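Local coordinates for protein cytosolic phospholipase A2 delta (Homo sapiens, PDB 5IXC) that hydrolyses glycerophospholipids at the sn-2 position in a calcium-dependent manner, preferring linoleic acid there, after its C2 domain docks on the membrane, at residues D48-L53 with S95-D100; L286-C291 with F664-R669. All coordinates share one frame; numbering follows the deposited sequence.

Interaction 1: residues D48-L53 with S95-D100; sequences DPYVIL and SIYDED. With BA (barium ion), chain E; BA (barium ion), chain F.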
loop_
_atom_site.group_PDB
_atom_site.type_symbol
_atom_site.label_atom_id
_atom_site.label_comp_id
_atom_site.label_asym_id
_atom_site.label_seq_id
_atom_site.Cartn_x
_atom_site.Cartn_y
_atom_site.Cartn_z
ATOM N N ASP A 48 -26.146 29.875 -13.640
ATOM C CA ASP A 48 -27.349 29.044 -13.783
ATOM C C ASP A 48 -27.206 27.807 -12.908
ATOM O O ASP A 48 -26.938 26.712 -13.404
ATOM C CB ASP A 48 -27.517 28.615 -15.221
ATOM C CG ASP A 48 -27.416 29.762 -16.160
ATOM O OD1 ASP A 48 -26.538 29.710 -17.047
ATOM O OD2 ASP A 48 -28.183 30.740 -15.996
ATOM N N PRO A 49 -27.393 27.977 -11.595
ATOM C CA PRO A 49 -26.849 26.996 -10.670
ATOM C C PRO A 49 -27.743 25.809 -10.356
ATOM O O PRO A 49 -28.972 25.892 -10.425
ATOM C CB PRO A 49 -26.632 27.813 -9.397
ATOM C CG PRO A 49 -27.670 28.871 -9.468
ATOM C CD PRO A 49 -28.082 29.062 -10.894
ATOM N N TYR A 50 -27.092 24.717 -9.984
ATOM C CA TYR A 50 -27.763 23.610 -9.332
ATOM C C TYR A 50 -26.827 22.962 -8.342
ATOM O O TYR A 50 -25.616 23.149 -8.397
ATOM C CB TYR A 50 -28.232 22.570 -10.337
ATOM C CG TYR A 50 -27.126 21.947 -11.141
ATOM C CD1 TYR A 50 -26.459 20.825 -10.686
ATOM C CD2 TYR A 50 -26.751 22.480 -12.368
ATOM C CE1 TYR A 50 -25.442 20.252 -11.433
ATOM C CE2 TYR A 50 -25.744 21.908 -13.127
ATOM C CZ TYR A 50 -25.096 20.798 -12.658
ATOM O OH TYR A 50 -24.094 20.242 -13.413
ATOM N N VAL A 51 -27.420 22.183 -7.451
ATOM C CA VAL A 51 -26.689 21.472 -6.412
ATOM C C VAL A 51 -26.596 19.991 -6.746
ATOM O O VAL A 51 -27.530 19.421 -7.291
ATOM C CB VAL A 51 -27.359 21.657 -5.037
ATOM C CG1 VAL A 51 -26.620 20.890 -3.947
ATOM C CG2 VAL A 51 -27.401 23.131 -4.688
ATOM N N ILE A 52 -25.449 19.398 -6.418
ATOM C CA ILE A 52 -25.252 17.954 -6.488
ATOM C C ILE A 52 -24.965 17.422 -5.096
ATOM O O ILE A 52 -24.165 17.989 -4.368
ATOM C CB ILE A 52 -24.115 17.575 -7.460
ATOM C CG1 ILE A 52 -24.669 17.509 -8.878
ATOM C CG2 ILE A 52 -23.502 16.231 -7.094
ATOM C CD1 ILE A 52 -23.617 17.285 -9.934
ATOM N N LEU A 53 -25.630 16.333 -4.740
ATOM C CA LEU A 53 -25.384 15.638 -3.481
ATOM C C LEU A 53 -24.795 14.267 -3.745
ATOM O O LEU A 53 -25.297 13.520 -4.580
ATOM C CB LEU A 53 -26.669 15.453 -2.690
ATOM C CG LEU A 53 -27.509 16.676 -2.328
ATOM C CD1 LEU A 53 -28.749 16.215 -1.575
ATOM C CD2 LEU A 53 -26.733 17.673 -1.483
ATOM N N SER A 95 -22.233 20.249 -3.549
ATOM C CA SER A 95 -21.488 21.114 -4.424
ATOM C C SER A 95 -22.423 21.813 -5.404
ATOM O O SER A 95 -23.475 21.285 -5.753
ATOM C CB SER A 95 -20.411 20.305 -5.149
ATOM O OG SER A 95 -20.989 19.381 -6.039
ATOM N N ILE A 96 -22.023 23.014 -5.812
ATOM C CA ILE A 96 -22.828 23.871 -6.679
ATOM C C ILE A 96 -22.149 24.087 -8.021
ATOM O O ILE A 96 -21.044 24.618 -8.084
ATOM C CB ILE A 96 -23.045 25.254 -6.055
ATOM C CG1 ILE A 96 -23.713 25.125 -4.690
ATOM C CG2 ILE A 96 -23.898 26.121 -6.965
ATOM C CD1 ILE A 96 -23.780 26.430 -3.918
ATOM N N TYR A 97 -22.834 23.699 -9.089
ATOM C CA TYR A 97 -22.329 23.899 -10.441
ATOM C C TYR A 97 -23.102 24.988 -11.175
ATOM O O TYR A 97 -24.274 25.237 -10.891
ATOM C CB TYR A 97 -22.413 22.603 -11.240
ATOM C CG TYR A 97 -21.449 21.544 -10.781
ATOM C CD1 TYR A 97 -20.227 21.377 -11.411
ATOM C CD2 TYR A 97 -21.751 20.725 -9.704
ATOM C CE1 TYR A 97 -19.332 20.411 -10.992
ATOM C CE2 TYR A 97 -20.869 19.755 -9.278
ATOM C CZ TYR A 97 -19.662 19.596 -9.930
ATOM O OH TYR A 97 -18.770 18.624 -9.521
ATOM N N ASP A 98 -22.417 25.618 -12.126
ATOM C CA ASP A 98 -23.011 26.570 -13.052
ATOM C C ASP A 98 -23.280 25.864 -14.391
ATOM O O ASP A 98 -22.343 25.531 -15.117
ATOM C CB ASP A 98 -22.051 27.738 -13.245
ATOM C CG ASP A 98 -22.603 28.817 -14.164
ATOM O OD1 ASP A 98 -23.665 28.613 -14.789
ATOM O OD2 ASP A 98 -21.963 29.883 -14.257
ATOM N N GLU A 99 -24.558 25.646 -14.710
ATOM C CA GLU A 99 -24.942 24.875 -15.907
ATOM C C GLU A 99 -24.671 25.637 -17.192
ATOM O O GLU A 99 -24.932 26.835 -17.296
ATOM C CB GLU A 99 -26.409 24.450 -15.881
ATOM C CG GLU A 99 -26.827 23.606 -17.084
ATOM C CD GLU A 99 -28.237 23.047 -16.952
ATOM O OE1 GLU A 99 -29.115 23.424 -17.759
ATOM O OE2 GLU A 99 -28.484 22.234 -16.036
ATOM N N ASP A 100 -24.166 24.903 -18.171
ATOM C CA ASP A 100 -23.761 25.459 -19.454
ATOM C C ASP A 100 -24.228 24.516 -20.581
ATOM O O ASP A 100 -23.838 23.346 -20.621
ATOM C CB ASP A 100 -22.241 25.628 -19.451
ATOM C CG ASP A 100 -21.718 26.343 -20.682
ATOM O OD1 ASP A 100 -22.408 26.363 -21.724
ATOM O OD2 ASP A 100 -20.584 26.863 -20.616
HETATM BA BA BA E . -26.142 32.585 -17.495
HETATM BA BA BA F . -22.681 20.532 -19.639
#
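Strands 49-53 and 95-98 run antiparallel at the calcium-binding end of the C2 beta-sandwich, their axes 4.7 Å apart at an angle of 144°. Tyr50 with Tyr97 and Ile52 with Ser95 are the hydrogen-bonded pairs, Ile52 N to Ser95 O measuring 2.8 Å. On the face carrying Pro49, Val51 and Ile96, Pro49 CB meets Ile96 CG2, and Trp76 of strand 75-85 packs on Pro49 and Val51 from the other sheet of the sandwich. On the other face the Tyr50 ring swings across to its neighbour, since chi1 of 61° sets CG between the backbone N and the carbonyl carbon. Tyr97 CB then sits over that ring in a CH-pi contact, 4.0 Å from its centroid, while the two tyrosine rings, planes 18° apart, barely overlap. Glu99 CB lies at the edge of the Tyr50 ring, whose OH is hydrogen-bonded to Asp105. Past the strands, Asp48 O accepts from Glu99 N. Both Asp48 carboxylate oxygens bind a barium ion, with Ser45 and Glu46, and OD2 also accepts from Asp70 N; Asp48 and Asp98 are predicted calcium ligands. Asp48 N donates almost straight to Asp98 OD1, 3.0 Å away, from above the carboxylate plane.

Interaction 2: residues L286-C291 with F664-R669; sequences LGFNLC and FRPGRR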
loop_
_atom_site.group_PDB
_atom_site.type_symbol
_atom_site.label_atom_id
_atom_site.label_comp_id
_atom_site.label_asym_id
_atom_site.label_seq_id
_atom_site.Cartn_x
_atom_site.Cartn_y
_atom_site.Cartn_z
ATOM N N LEU A 286 -9.961 -9.847 7.343
ATOM C CA LEU A 286 -10.071 -8.715 8.241
ATOM C C LEU A 286 -9.655 -9.135 9.641
ATOM O O LEU A 286 -10.321 -9.940 10.273
ATOM C CB LEU A 286 -11.507 -8.194 8.257
ATOM C CG LEU A 286 -11.924 -7.214 7.155
ATOM C CD1 LEU A 286 -11.239 -7.453 5.823
ATOM C CD2 LEU A 286 -13.431 -7.277 6.983
ATOM N N GLY A 287 -8.551 -8.592 10.128
ATOM C CA GLY A 287 -8.076 -8.946 11.450
ATOM C C GLY A 287 -6.793 -8.241 11.814
ATOM O O GLY A 287 -6.050 -7.774 10.942
ATOM N N PHE A 288 -6.545 -8.176 13.118
ATOM C CA PHE A 288 -5.340 -7.565 13.673
ATOM C C PHE A 288 -4.490 -8.607 14.387
ATOM O O PHE A 288 -3.726 -8.294 15.296
ATOM C CB PHE A 288 -5.710 -6.405 14.593
ATOM C CG PHE A 288 -6.214 -5.207 13.851
ATOM C CD1 PHE A 288 -5.317 -4.340 13.219
ATOM C CD2 PHE A 288 -7.582 -4.964 13.733
ATOM C CE1 PHE A 288 -5.778 -3.241 12.506
ATOM C CE2 PHE A 288 -8.046 -3.865 13.030
ATOM C CZ PHE A 288 -7.145 -3.002 12.413
ATOM N N ASN A 289 -4.629 -9.849 13.946
ATOM C CA ASN A 289 -3.788 -10.946 14.399
ATOM C C ASN A 289 -2.937 -11.462 13.252
ATOM O O ASN A 289 -3.256 -11.248 12.084
ATOM C CB ASN A 289 -4.647 -12.102 14.926
ATOM C CG ASN A 289 -5.029 -11.943 16.386
ATOM O OD1 ASN A 289 -4.217 -11.548 17.223
ATOM N ND2 ASN A 289 -6.266 -12.279 16.705
ATOM N N LEU A 290 -1.866 -12.165 13.596
ATOM C CA LEU A 290 -0.994 -12.785 12.595
ATOM C C LEU A 290 -1.736 -13.929 11.950
ATOM O O LEU A 290 -2.518 -14.606 12.611
ATOM C CB LEU A 290 0.296 -13.304 13.228
ATOM C CG LEU A 290 1.130 -12.260 13.974
ATOM C CD1 LEU A 290 2.379 -12.907 14.554
ATOM C CD2 LEU A 290 1.496 -11.076 13.085
ATOM N N CYS A 291 -1.501 -14.139 10.662
ATOM C CA CYS A 291 -2.199 -15.196 9.926
ATOM C C CYS A 291 -1.645 -16.550 10.335
ATOM O O CYS A 291 -0.553 -16.639 10.896
ATOM C CB CYS A 291 -2.094 -14.988 8.405
ATOM S SG CYS A 291 -0.512 -15.433 7.640
ATOM N N PHE A 664 6.332 -3.654 14.325
ATOM C CA PHE A 664 5.344 -3.392 15.377
ATOM C C PHE A 664 3.919 -3.740 15.006
ATOM O O PHE A 664 2.974 -3.276 15.637
ATOM C CB PHE A 664 5.462 -1.955 15.849
ATOM C CG PHE A 664 6.773 -1.675 16.507
ATOM C CD1 PHE A 664 6.950 -1.956 17.854
ATOM C CD2 PHE A 664 7.843 -1.187 15.778
ATOM C CE1 PHE A 664 8.163 -1.721 18.468
ATOM C CE2 PHE A 664 9.056 -0.944 16.387
ATOM C CZ PHE A 664 9.218 -1.217 17.730
ATOM N N ARG A 665 3.760 -4.579 13.995
ATOM C CA ARG A 665 2.454 -5.135 13.716
ATOM C C ARG A 665 2.004 -5.896 14.972
ATOM O O ARG A 665 2.798 -6.618 15.565
ATOM C CB ARG A 665 2.516 -6.051 12.508
ATOM C CG ARG A 665 1.168 -6.625 12.144
ATOM C CD ARG A 665 1.260 -7.500 10.923
ATOM N NE ARG A 665 -0.000 -8.197 10.691
ATOM C CZ ARG A 665 -0.228 -9.011 9.667
ATOM N NH1 ARG A 665 0.722 -9.233 8.763
ATOM N NH2 ARG A 665 -1.407 -9.602 9.551
ATOM N N PRO A 666 0.736 -5.727 15.393
ATOM C CA PRO A 666 0.234 -6.253 16.674
ATOM C C PRO A 666 0.799 -7.588 17.200
ATOM O O PRO A 666 1.298 -7.624 18.333
ATOM C CB PRO A 666 -1.261 -6.374 16.417
ATOM C CG PRO A 666 -1.555 -5.208 15.528
ATOM C CD PRO A 666 -0.316 -4.960 14.696
ATOM N N GLY A 667 0.734 -8.658 16.409
ATOM C CA GLY A 667 1.124 -9.984 16.910
ATOM C C GLY A 667 2.611 -10.335 17.040
ATOM O O GLY A 667 2.937 -11.404 17.562
ATOM N N ARG A 668 3.519 -9.468 16.589
ATOM C CA ARG A 668 4.924 -9.880 16.340
ATOM C C ARG A 668 5.840 -10.031 17.557
ATOM O O ARG A 668 6.761 -10.851 17.531
ATOM C CB ARG A 668 5.592 -8.964 15.306
ATOM C CG ARG A 668 4.907 -9.031 13.953
ATOM C CD ARG A 668 5.879 -9.298 12.820
ATOM N NE ARG A 668 5.149 -9.762 11.643
ATOM C CZ ARG A 668 4.746 -8.987 10.638
ATOM N NH1 ARG A 668 5.015 -7.685 10.621
ATOM N NH2 ARG A 668 4.072 -9.526 9.638
ATOM N N ARG A 669 5.612 -9.233 18.590
ATOM C CA ARG A 669 6.384 -9.337 19.845
ATOM C C ARG A 669 7.904 -9.422 19.633
ATOM O O ARG A 669 8.524 -10.463 19.870
ATOM C CB ARG A 669 5.909 -10.538 20.663
ATOM C CG ARG A 669 4.438 -10.479 21.036
ATOM C CD ARG A 669 3.953 -11.810 21.579
ATOM N NE ARG A 669 4.660 -12.208 22.794
ATOM C CZ ARG A 669 4.442 -13.343 23.458
ATOM N NH1 ARG A 669 3.523 -14.216 23.042
ATOM N NH2 ARG A 669 5.148 -13.610 24.552
HETATM O O HOH W 1 -0.799 -8.468 14.031
#
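A type I beta turn, Arg665 to Arg668, meets the loop that leads from strand 285-286 into helix 292-313, and Leu290 is the side chain that fits against it. Its CG lies 3.7 Å from Gly667 CA and its CD1 3.4 Å from Gly667 O, so the leucine rests directly on the turn backbone. The other methyl, CD2, sits over one face of the Arg665 guanidinium, 4.0 Å from NE, and also touches Arg668 CG. Within the catalytic domain the turn precedes strand 672-676 of the central mixed sheet, whereas the loop follows an outermost strand of that sheet. Arg665 spans this ground with its chain extended from CG to NE, chi1 -178° placing CG opposite the backbone N; its guanidinium makes salt bridges to Glu486 and Glu491. Arg668 instead bends at chi2, one face of its guanidinium covered by Arg665 CD; it is salt-bridged to Glu294 and Glu486 and hydrogen-bonded to Ser662 O, so acidic partners probably offset the charge of the two arginines. Earlier in the loop, Phe288 O faces Pro666 CB of the turn. A water joins the backbones there, donating to Phe288 O and accepting from Gly667 N at 2.8 Å.

How the interactions relate
From the N terminus, interaction 1 comes first: pairing 48-53 with 95-100 closes a loop of 41 intervening residues, strand and turn without helix, inside the N-terminal C2 domain. The chain then runs on before interaction 2 opens at 286-291, and the return to 664-669 spans 372 residues of the catalytic domain, including the nucleophile Ser365. The two closures therefore follow in series and neither nests in nor crosses the other. Interaction 1 joins neighbouring strands of one C2 sheet next to the metal-binding loops; interaction 2 ties the loop ahead of helix 292-313 to the turn ahead of strand 672-676. Their centres lie 47 Å apart, and their nearest atoms about 27 Å.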